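Local coordinates for protein beta-galactosidase/beta-glucuronidase (Faecalibacterium prausnitzii L2-6, PDB 6MVF) that binds flavin mononucleotide and belongs to glycoside hydrolase family 2, acting as a beta-glucuronidase of the human gut microbiome, at residues 94-99 and 136-141; 52-57 and 67-72; 111-116 and 144-149. One frame throughout, in Å; residues are numbered along the deposited sequence.

Contact 1 (94-99 and 136-141)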
loop_
_atom_site.group_PDB
_atom_site.type_symbol
_atom_site.label_atom_id
_atom_site.label_comp_id
_atom_site.label_asym_id
_atom_site.label_seq_id
_atom_site.Cartn_x
_atom_site.Cartn_y
_atom_site.Cartn_z
ATOM N N LEU A 94 -21.237 17.267 4.900
ATOM C CA LEU A 94 -21.738 15.911 5.133
ATOM C C LEU A 94 -22.542 15.807 6.422
ATOM O O LEU A 94 -23.273 14.823 6.595
ATOM C CB LEU A 94 -20.586 14.890 5.134
ATOM C CG LEU A 94 -19.807 14.800 3.809
ATOM C CD1 LEU A 94 -18.521 13.945 3.915
ATOM C CD2 LEU A 94 -20.700 14.324 2.673
ATOM N N ALA A 95 -22.413 16.802 7.311
ATOM C CA ALA A 95 -23.242 16.996 8.497
ATOM C C ALA A 95 -22.783 18.246 9.250
ATOM O O ALA A 95 -21.583 18.525 9.360
ATOM C CB ALA A 95 -23.214 15.771 9.430
ATOM N N ALA A 96 -23.731 19.010 9.772
ATOM C CA ALA A 96 -23.420 20.196 10.562
ATOM C C ALA A 96 -24.343 20.196 11.775
ATOM O O ALA A 96 -25.538 20.488 11.654
ATOM C CB ALA A 96 -23.574 21.477 9.736
ATOM N N ALA A 97 -23.789 19.887 12.941
ATOM C CA ALA A 97 -24.585 19.684 14.143
ATOM C C ALA A 97 -24.635 20.984 14.934
ATOM O O ALA A 97 -23.592 21.444 15.409
ATOM C CB ALA A 97 -23.979 18.557 14.976
ATOM N N LEU A 98 -25.828 21.580 15.091
ATOM C CA LEU A 98 -27.139 21.069 14.672
ATOM C C LEU A 98 -27.803 21.882 13.555
ATOM O O LEU A 98 -28.749 21.429 12.912
ATOM C CB LEU A 98 -28.086 21.074 15.861
ATOM C CG LEU A 98 -27.695 20.182 17.017
ATOM C CD1 LEU A 98 -28.677 20.398 18.165
ATOM C CD2 LEU A 98 -27.682 18.721 16.551
ATOM N N ASP A 99 -27.301 23.099 13.362
ATOM C CA ASP A 99 -27.923 24.142 12.557
ATOM C C ASP A 99 -26.796 24.898 11.880
ATOM O O ASP A 99 -25.774 25.164 12.517
ATOM C CB ASP A 99 -28.754 25.076 13.450
ATOM C CG ASP A 99 -29.736 25.938 12.671
ATOM O OD1 ASP A 99 -29.738 25.872 11.420
ATOM O OD2 ASP A 99 -30.513 26.689 13.317
ATOM N N ILE A 136 -18.793 28.748 7.373
ATOM C CA ILE A 136 -19.902 27.912 7.841
ATOM C C ILE A 136 -20.152 28.218 9.317
ATOM O O ILE A 136 -19.354 27.843 10.188
ATOM C CB ILE A 136 -19.637 26.415 7.638
ATOM C CG1 ILE A 136 -19.253 26.124 6.186
ATOM C CG2 ILE A 136 -20.879 25.606 8.039
ATOM C CD1 ILE A 136 -18.518 24.793 5.981
ATOM N N GLU A 137 -21.262 28.895 9.596
ATOM C CA GLU A 137 -21.722 29.093 10.961
ATOM C C GLU A 137 -22.494 27.863 11.397
ATOM O O GLU A 137 -23.430 27.448 10.712
ATOM C CB GLU A 137 -22.617 30.327 11.060
ATOM C CG GLU A 137 -21.873 31.646 11.134
ATOM C CD GLU A 137 -22.799 32.847 11.338
ATOM O OE1 GLU A 137 -22.571 33.877 10.652
ATOM O OE2 GLU A 137 -23.737 32.754 12.180
ATOM N N VAL A 138 -22.108 27.291 12.535
ATOM C CA VAL A 138 -22.721 26.081 13.066
ATOM C C VAL A 138 -23.153 26.340 14.504
ATOM O O VAL A 138 -22.377 26.870 15.301
ATOM C CB VAL A 138 -21.745 24.892 13.007
ATOM C CG1 VAL A 138 -22.398 23.625 13.557
ATOM C CG2 VAL A 138 -21.255 24.691 11.602
ATOM N N SER A 139 -24.369 25.949 14.842
ATOM C CA SER A 139 -24.881 26.105 16.194
ATOM C C SER A 139 -25.458 24.785 16.680
ATOM O O SER A 139 -26.295 24.185 15.994
ATOM C CB SER A 139 -25.955 27.185 16.257
ATOM O OG SER A 139 -26.549 27.193 17.551
ATOM N N ASN A 140 -25.034 24.343 17.869
ATOM C CA ASN A 140 -25.668 23.203 18.520
ATOM C C ASN A 140 -26.569 23.626 19.687
ATOM O O ASN A 140 -26.816 22.839 20.610
ATOM C CB ASN A 140 -24.617 22.184 18.962
ATOM C CG ASN A 140 -23.756 22.671 20.117
ATOM O OD1 ASN A 140 -23.572 23.868 20.315
ATOM N ND2 ASN A 140 -23.209 21.723 20.878
ATOM N N GLU A 141 -27.076 24.857 19.649
ATOM C CA GLU A 141 -28.044 25.340 20.625
ATOM C C GLU A 141 -29.447 24.862 20.269
ATOM O O GLU A 141 -29.764 24.631 19.093
ATOM C CB GLU A 141 -28.017 26.870 20.688
ATOM C CG GLU A 141 -26.837 27.436 21.482
ATOM C CD GLU A 141 -26.585 28.930 21.246
ATOM O OE1 GLU A 141 -26.401 29.367 20.068
ATOM O OE2 GLU A 141 -26.555 29.662 22.263
#
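Ser139 O collects two backbone N-H groups from segment 94-99. Leu98 N reaches it at 2.8 Å in a fairly straight bond (160°), whereas Asp99 N stands 3.0 Å from Ser139 O in a weak bond bent to 122°. The exchange is then returned, Ser139 N giving its hydrogen to Asp99 O at 2.8 Å, with the CA-H of Val138 directed at the same oxygen. CB of Asp99 and CB of Ser139 lie on one face of the sheet, 4.5 Å apart. Two consecutive residues facing a single one across an antiparallel pair make a classic beta bulge. It sits where the loop after strand 88-93 enters strand 99-104 and strand 131-139 runs out, within the sugar-binding beta domain of family 2 glycoside hydrolases. A cis peptide between Ala97 and Leu98 reshapes the chain just before the bulge. Leu98 carries its CG anti to the carbonyl carbon (chi1 -63°), which lays the isobutyl group obliquely across Asn140: CG is 3.9 Å from Asn140 CA, and CD1 lies 3.9 Å from Asn140 O. An alanine here would keep the backbone N-H but is likely to open a gap over the backbone and CB of Asn140. On the other flank, Val138 leans CG1 against the Ala97 carbonyl and sets CG2 4.4 Å from Ala96 CB. Next outward, Ser139 OG accepts from Glu141 N at 3.2 Å, an ST turn that shapes the exit of the strand. The Asn140 amide leads away from this contact, OD1 accepting from Thr69 N and ND2 donating to Phe155 O. Val138 shares backbone hydrogen bonding with Gly71 of strand 70-78, and Glu137 forms a salt bridge with Lys103.

Contact 2 (52-57 and 67-72)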
loop_
_atom_site.group_PDB
_atom_site.type_symbol
_atom_site.label_atom_id
_atom_site.label_comp_id
_atom_site.label_asym_id
_atom_site.label_seq_id
_atom_site.Cartn_x
_atom_site.Cartn_y
_atom_site.Cartn_z
ATOM N N HIS A 52 -14.526 17.459 12.758
ATOM C CA HIS A 52 -14.275 18.218 13.969
ATOM C C HIS A 52 -15.552 18.463 14.756
ATOM O O HIS A 52 -16.618 18.726 14.193
ATOM C CB HIS A 52 -13.615 19.563 13.651
ATOM C CG HIS A 52 -13.359 20.387 14.867
ATOM N ND1 HIS A 52 -14.245 21.342 15.317
ATOM C CD2 HIS A 52 -12.345 20.355 15.767
ATOM C CE1 HIS A 52 -13.776 21.878 16.429
ATOM N NE2 HIS A 52 -12.625 21.298 16.724
ATOM N N THR A 53 -15.424 18.383 16.068
ATOM C CA THR A 53 -16.429 18.913 16.968
ATOM C C THR A 53 -15.722 19.635 18.098
ATOM O O THR A 53 -14.674 19.188 18.565
ATOM C CB THR A 53 -17.332 17.827 17.555
ATOM O OG1 THR A 53 -18.177 18.424 18.551
ATOM C CG2 THR A 53 -16.503 16.688 18.171
ATOM N N TRP A 54 -16.294 20.751 18.543
ATOM C CA TRP A 54 -15.738 21.414 19.719
ATOM C C TRP A 54 -16.145 20.722 21.025
ATOM O O TRP A 54 -15.641 21.099 22.085
ATOM C CB TRP A 54 -16.124 22.909 19.722
ATOM C CG TRP A 54 -17.612 23.202 19.798
ATOM C CD1 TRP A 54 -18.422 23.132 20.916
ATOM C CD2 TRP A 54 -18.461 23.612 18.715
ATOM N NE1 TRP A 54 -19.723 23.459 20.581
ATOM C CE2 TRP A 54 -19.776 23.758 19.243
ATOM C CE3 TRP A 54 -18.244 23.861 17.351
ATOM C CZ2 TRP A 54 -20.860 24.154 18.453
ATOM C CZ3 TRP A 54 -19.319 24.256 16.568
ATOM C CH2 TRP A 54 -20.615 24.398 17.122
ATOM N N ASN A 55 -17.008 19.696 20.976
ATOM C CA ASN A 55 -17.425 18.964 22.169
ATOM C C ASN A 55 -16.696 17.632 22.332
ATOM O O ASN A 55 -17.145 16.787 23.113
ATOM C CB ASN A 55 -18.943 18.719 22.167
ATOM C CG ASN A 55 -19.757 20.011 22.166
ATOM O OD1 ASN A 55 -20.672 20.197 21.348
ATOM N ND2 ASN A 55 -19.418 20.913 23.077
ATOM N N ALA A 56 -15.579 17.434 21.624
ATOM C CA ALA A 56 -14.918 16.130 21.612
ATOM C C ALA A 56 -14.466 15.702 22.996
ATOM O O ALA A 56 -14.392 14.505 23.280
ATOM C CB ALA A 56 -13.718 16.154 20.674
ATOM N N VAL A 57 -14.132 16.648 23.862
ATOM C CA VAL A 57 -13.732 16.341 25.228
ATOM C C VAL A 57 -14.832 16.692 26.231
ATOM O O VAL A 57 -15.248 15.840 27.016
ATOM C CB VAL A 57 -12.394 17.024 25.584
ATOM C CG1 VAL A 57 -12.007 16.736 27.024
ATOM C CG2 VAL A 57 -11.324 16.540 24.626
ATOM N N LEU A 67 -20.207 22.754 25.992
ATOM C CA LEU A 67 -20.419 24.059 25.369
ATOM C C LEU A 67 -21.415 23.929 24.223
ATOM O O LEU A 67 -21.117 23.316 23.190
ATOM C CB LEU A 67 -19.093 24.644 24.884
ATOM C CG LEU A 67 -19.143 25.905 23.997
ATOM C CD1 LEU A 67 -19.780 27.097 24.709
ATOM C CD2 LEU A 67 -17.749 26.250 23.479
ATOM N N ARG A 68 -22.604 24.501 24.400
ATOM C CA ARG A 68 -23.566 24.656 23.316
ATOM C C ARG A 68 -23.592 26.127 22.923
ATOM O O ARG A 68 -23.748 26.996 23.788
ATOM C CB ARG A 68 -24.959 24.161 23.720
ATOM C CG ARG A 68 -24.941 22.752 24.335
ATOM C CD ARG A 68 -26.340 22.242 24.657
ATOM N NE ARG A 68 -27.155 22.276 23.448
ATOM C CZ ARG A 68 -28.365 21.746 23.332
ATOM N NH1 ARG A 68 -28.921 21.134 24.374
ATOM N NH2 ARG A 68 -29.012 21.830 22.170
ATOM N N THR A 69 -23.411 26.401 21.626
ATOM C CA THR A 69 -23.189 27.763 21.143
ATOM C C THR A 69 -23.003 27.794 19.632
ATOM O O THR A 69 -23.200 26.785 18.948
ATOM C CB THR A 69 -21.956 28.389 21.797
ATOM O OG1 THR A 69 -21.932 29.799 21.531
ATOM C CG2 THR A 69 -20.656 27.735 21.261
ATOM N N THR A 70 -22.576 28.929 19.105
ATOM C CA THR A 70 -22.266 29.055 17.691
ATOM C C THR A 70 -20.756 29.114 17.489
ATOM O O THR A 70 -20.078 29.977 18.062
ATOM C CB THR A 70 -22.949 30.282 17.103
ATOM O OG1 THR A 70 -24.357 30.203 17.397
ATOM C CG2 THR A 70 -22.707 30.333 15.581
ATOM N N GLY A 71 -20.240 28.178 16.697
ATOM C CA GLY A 71 -18.865 28.201 16.219
ATOM C C GLY A 71 -18.853 28.474 14.725
ATOM O O GLY A 71 -19.648 27.901 13.975
ATOM N N VAL A 72 -17.962 29.368 14.307
ATOM C CA VAL A 72 -17.793 29.743 12.909
ATOM C C VAL A 72 -16.508 29.106 12.408
ATOM O O VAL A 72 -15.423 29.359 12.953
ATOM C CB VAL A 72 -17.752 31.268 12.726
ATOM C CG1 VAL A 72 -17.542 31.634 11.257
ATOM C CG2 VAL A 72 -19.032 31.863 13.221
#
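Trp54 presents the N-H edge of its indole to Leu67 O, which lies almost in the ring plane, 3.0 Å from NE1 (N-H...O 146°). Asn55 brings its amide to the same oxygen from the opposite face of the carbonyl plane: ND2 is 2.9 Å from Leu67 O, the bond is nearly straight at 171°, and the acceptor lies close to the amide plane. The two flat groups therefore close on Leu67 O like jaws. Beyond the carbonyl, the Leu67 side chain crosses Trp54 at about a right angle, CD2 coming 4.1 Å from CD1 of the indole. The six-membered ring continues along the chain, with CZ2 3.6 Å from Thr69 O and CH2 3.8 Å from Gly71 N, both met obliquely. A side chain on Gly71 would point at the ring and run into CZ3. Trp54 holds CG between its backbone N and carbonyl carbon (chi1 62°), turning the indole from the loop onto the start of strand 70-78. Trp54 and Asn55 are the central pair of a type I turn from Thr53 to Ala56, and Thr53 OG1 accepts from Asn55 N at 3.0 Å, an ST turn. Further partners fix the orientation: Asn55 OD1 accepts from Gly157 N, Asn55 ND2 also bonds Asp58 OD1, and Phe38 meets the indole edge-to-face. One carbonyl oxygen, Leu67 O, thus takes two donors, and the buried indole has its one polar atom satisfied.

Contact 3 (111-116 and 144-149)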
loop_
_atom_site.group_PDB
_atom_site.type_symbol
_atom_site.label_atom_id
_atom_site.label_comp_id
_atom_site.label_asym_id
_atom_site.label_seq_id
_atom_site.Cartn_x
_atom_site.Cartn_y
_atom_site.Cartn_z
ATOM N N THR A 111 -28.760 27.657 4.174
ATOM C CA THR A 111 -28.882 27.328 5.592
ATOM C C THR A 111 -29.508 25.948 5.742
ATOM O O THR A 111 -30.225 25.463 4.863
ATOM C CB THR A 111 -29.740 28.325 6.373
ATOM O OG1 THR A 111 -31.047 28.376 5.787
ATOM C CG2 THR A 111 -29.111 29.704 6.377
ATOM N N HIS A 112 -29.247 25.318 6.878
ATOM C CA HIS A 112 -29.690 23.947 7.047
ATOM C C HIS A 112 -29.925 23.646 8.513
ATOM O O HIS A 112 -29.195 24.117 9.385
ATOM C CB HIS A 112 -28.674 22.953 6.486
ATOM C CG HIS A 112 -29.131 21.535 6.561
ATOM N ND1 HIS A 112 -28.853 20.721 7.636
ATOM C CD2 HIS A 112 -29.850 20.784 5.695
ATOM C CE1 HIS A 112 -29.374 19.526 7.423
ATOM N NE2 HIS A 112 -29.981 19.538 6.252
ATOM N N GLU A 113 -30.928 22.825 8.771
ATOM C CA GLU A 113 -31.280 22.433 10.121
ATOM C C GLU A 113 -31.344 20.912 10.183
ATOM O O GLU A 113 -31.752 20.258 9.216
ATOM C CB GLU A 113 -32.602 23.070 10.511
ATOM C CG GLU A 113 -32.992 22.873 11.932
ATOM C CD GLU A 113 -34.352 23.475 12.237
ATOM O OE1 GLU A 113 -35.218 22.745 12.774
ATOM O OE2 GLU A 113 -34.550 24.678 11.936
ATOM N N GLY A 114 -30.927 20.345 11.314
ATOM C CA GLY A 114 -30.759 18.906 11.397
ATOM C C GLY A 114 -29.295 18.546 11.231
ATOM O O GLY A 114 -28.674 18.864 10.209
ATOM N N GLY A 115 -28.724 17.882 12.231
ATOM C CA GLY A 115 -27.284 17.776 12.287
ATOM C C GLY A 115 -26.715 16.429 11.893
ATOM O O GLY A 115 -25.612 16.080 12.317
ATOM N N PHE A 116 -27.445 15.667 11.086
ATOM C CA PHE A 116 -27.007 14.312 10.778
ATOM C C PHE A 116 -27.244 13.956 9.316
ATOM O O PHE A 116 -27.250 12.767 8.980
ATOM C CB PHE A 116 -27.707 13.274 11.685
ATOM C CG PHE A 116 -27.653 13.622 13.146
ATOM C CD1 PHE A 116 -28.584 14.501 13.701
ATOM C CD2 PHE A 116 -26.639 13.109 13.957
ATOM C CE1 PHE A 116 -28.508 14.853 15.029
ATOM C CE2 PHE A 116 -26.566 13.437 15.287
ATOM C CZ PHE A 116 -27.501 14.313 15.830
ATOM N N PRO A 144 -36.761 26.469 18.803
ATOM C CA PRO A 144 -38.167 26.017 18.866
ATOM C C PRO A 144 -38.509 24.868 17.920
ATOM O O PRO A 144 -39.433 24.103 18.218
ATOM C CB PRO A 144 -38.953 27.288 18.517
ATOM C CG PRO A 144 -38.079 28.401 18.998
ATOM C CD PRO A 144 -36.653 27.941 18.776
ATOM N N SER A 145 -37.792 24.710 16.804
ATOM C CA SER A 145 -38.076 23.650 15.842
ATOM C C SER A 145 -37.077 22.493 15.876
ATOM O O SER A 145 -37.195 21.575 15.063
ATOM C CB SER A 145 -38.120 24.226 14.428
ATOM O OG SER A 145 -36.852 24.739 14.050
ATOM N N MET A 146 -36.114 22.494 16.796
ATOM C CA MET A 146 -34.988 21.570 16.710
ATOM C C MET A 146 -35.293 20.212 17.329
ATOM O O MET A 146 -35.870 20.122 18.413
ATOM C CB MET A 146 -33.764 22.168 17.403
ATOM C CG MET A 146 -32.523 21.288 17.340
ATOM S SD MET A 146 -31.984 20.970 15.638
ATOM C CE MET A 146 -31.641 22.652 15.095
ATOM N N TYR A 147 -34.896 19.152 16.626
ATOM C CA TYR A 147 -34.655 17.837 17.204
ATOM C C TYR A 147 -33.244 17.396 16.852
ATOM O O TYR A 147 -32.769 17.693 15.748
ATOM C CB TYR A 147 -35.622 16.791 16.681
ATOM C CG TYR A 147 -37.057 17.007 17.052
ATOM C CD1 TYR A 147 -37.581 16.405 18.178
ATOM C CD2 TYR A 147 -37.898 17.779 16.251
ATOM C CE1 TYR A 147 -38.891 16.567 18.523
ATOM C CE2 TYR A 147 -39.217 17.944 16.578
ATOM C CZ TYR A 147 -39.714 17.329 17.724
ATOM O OH TYR A 147 -41.032 17.464 18.093
ATOM N N PRO A 148 -32.550 16.681 17.751
ATOM C CA PRO A 148 -32.946 16.295 19.118
ATOM C C PRO A 148 -32.918 17.455 20.110
ATOM O O PRO A 148 -32.194 18.424 19.892
ATOM C CB PRO A 148 -31.892 15.248 19.517
ATOM C CG PRO A 148 -30.671 15.617 18.716
ATOM C CD PRO A 148 -31.210 16.168 17.396
ATOM N N ALA A 149 -33.695 17.358 21.185
ATOM C CA ALA A 149 -33.688 18.410 22.191
ATOM C C ALA A 149 -33.590 17.822 23.588
ATOM O O ALA A 149 -32.941 18.401 24.464
ATOM C CB ALA A 149 -34.931 19.284 22.056
#
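Glu113 points its CB at segment 144-149 and carries CG anti to the backbone N (chi1 -173°), the rest of the chain extended, so that the carboxylate arrives at Ser145. CG is the first atom to meet a partner, lying against CE of Met146 at 3.4 Å. CD follows, 4.0 Å from the same methyl and close to the serine hydroxyl. At the tip, OE1 accepts from Ser145 OG at 2.9 Å, met on the syn side and 24° out of the carboxylate plane, while OE2 lies 3.1 Å from Ser145 OG. The same OE1 is hydrogen-bonded to His373 ND1, so two groups grip one carboxylate oxygen, and a charged histidine there would probably stabilise the anion further. Met146 passes Glu113 in the opposite direction, its chain bent at chi2 and chi3 so that the methyl turns back onto the aliphatic part of the glutamate. Farther along, Phe116 and Pro148 approach from opposite directions: the proline CD touches the ring edge near its plane, 3.8 Å from CE1. A cis peptide before Pro148 helps shape this loop, and Gly114, with a positive phi of 100°, takes a backbone shape in which a CB would jam against the carbonyl of Glu113. The contact lies where the sugar-binding domain meets the TIM barrel. Strand 107-113 forms one margin of its six-stranded sheet, next to strand 99-104, whose Asp99 touches Glu113 and Met146. Across from them, helix 368-385 of the barrel domain brings Asp369 to Ser145, His373 to Met146, Val374 to Tyr147 and Glu377 to Phe116, while Tyr337 stacks on the Phe116 ring.

In the fold
All three contacts reach the six-stranded antiparallel sheet of the sugar-binding domain. Contacts 1 and 2 have centres about 9 Å apart and meet through neighbouring strands 131-139 and 70-78; beyond the strands, Asn140 OD1 of contact 1 packs 3.3 Å from Trp54 CZ2 of contact 2. Contacts 1 and 3, about 8 Å apart between centres, alternate along the chain and pack where Leu98 O is 3.8 Å from Met146 CE. Contacts 2 and 3 do not touch. Contact 3 is nearest the flavin site: the position of Gly114 is about 12 Å from the side chain of Lys379, an FMN-binding residue on helix 368-385, against which contact 3 packs.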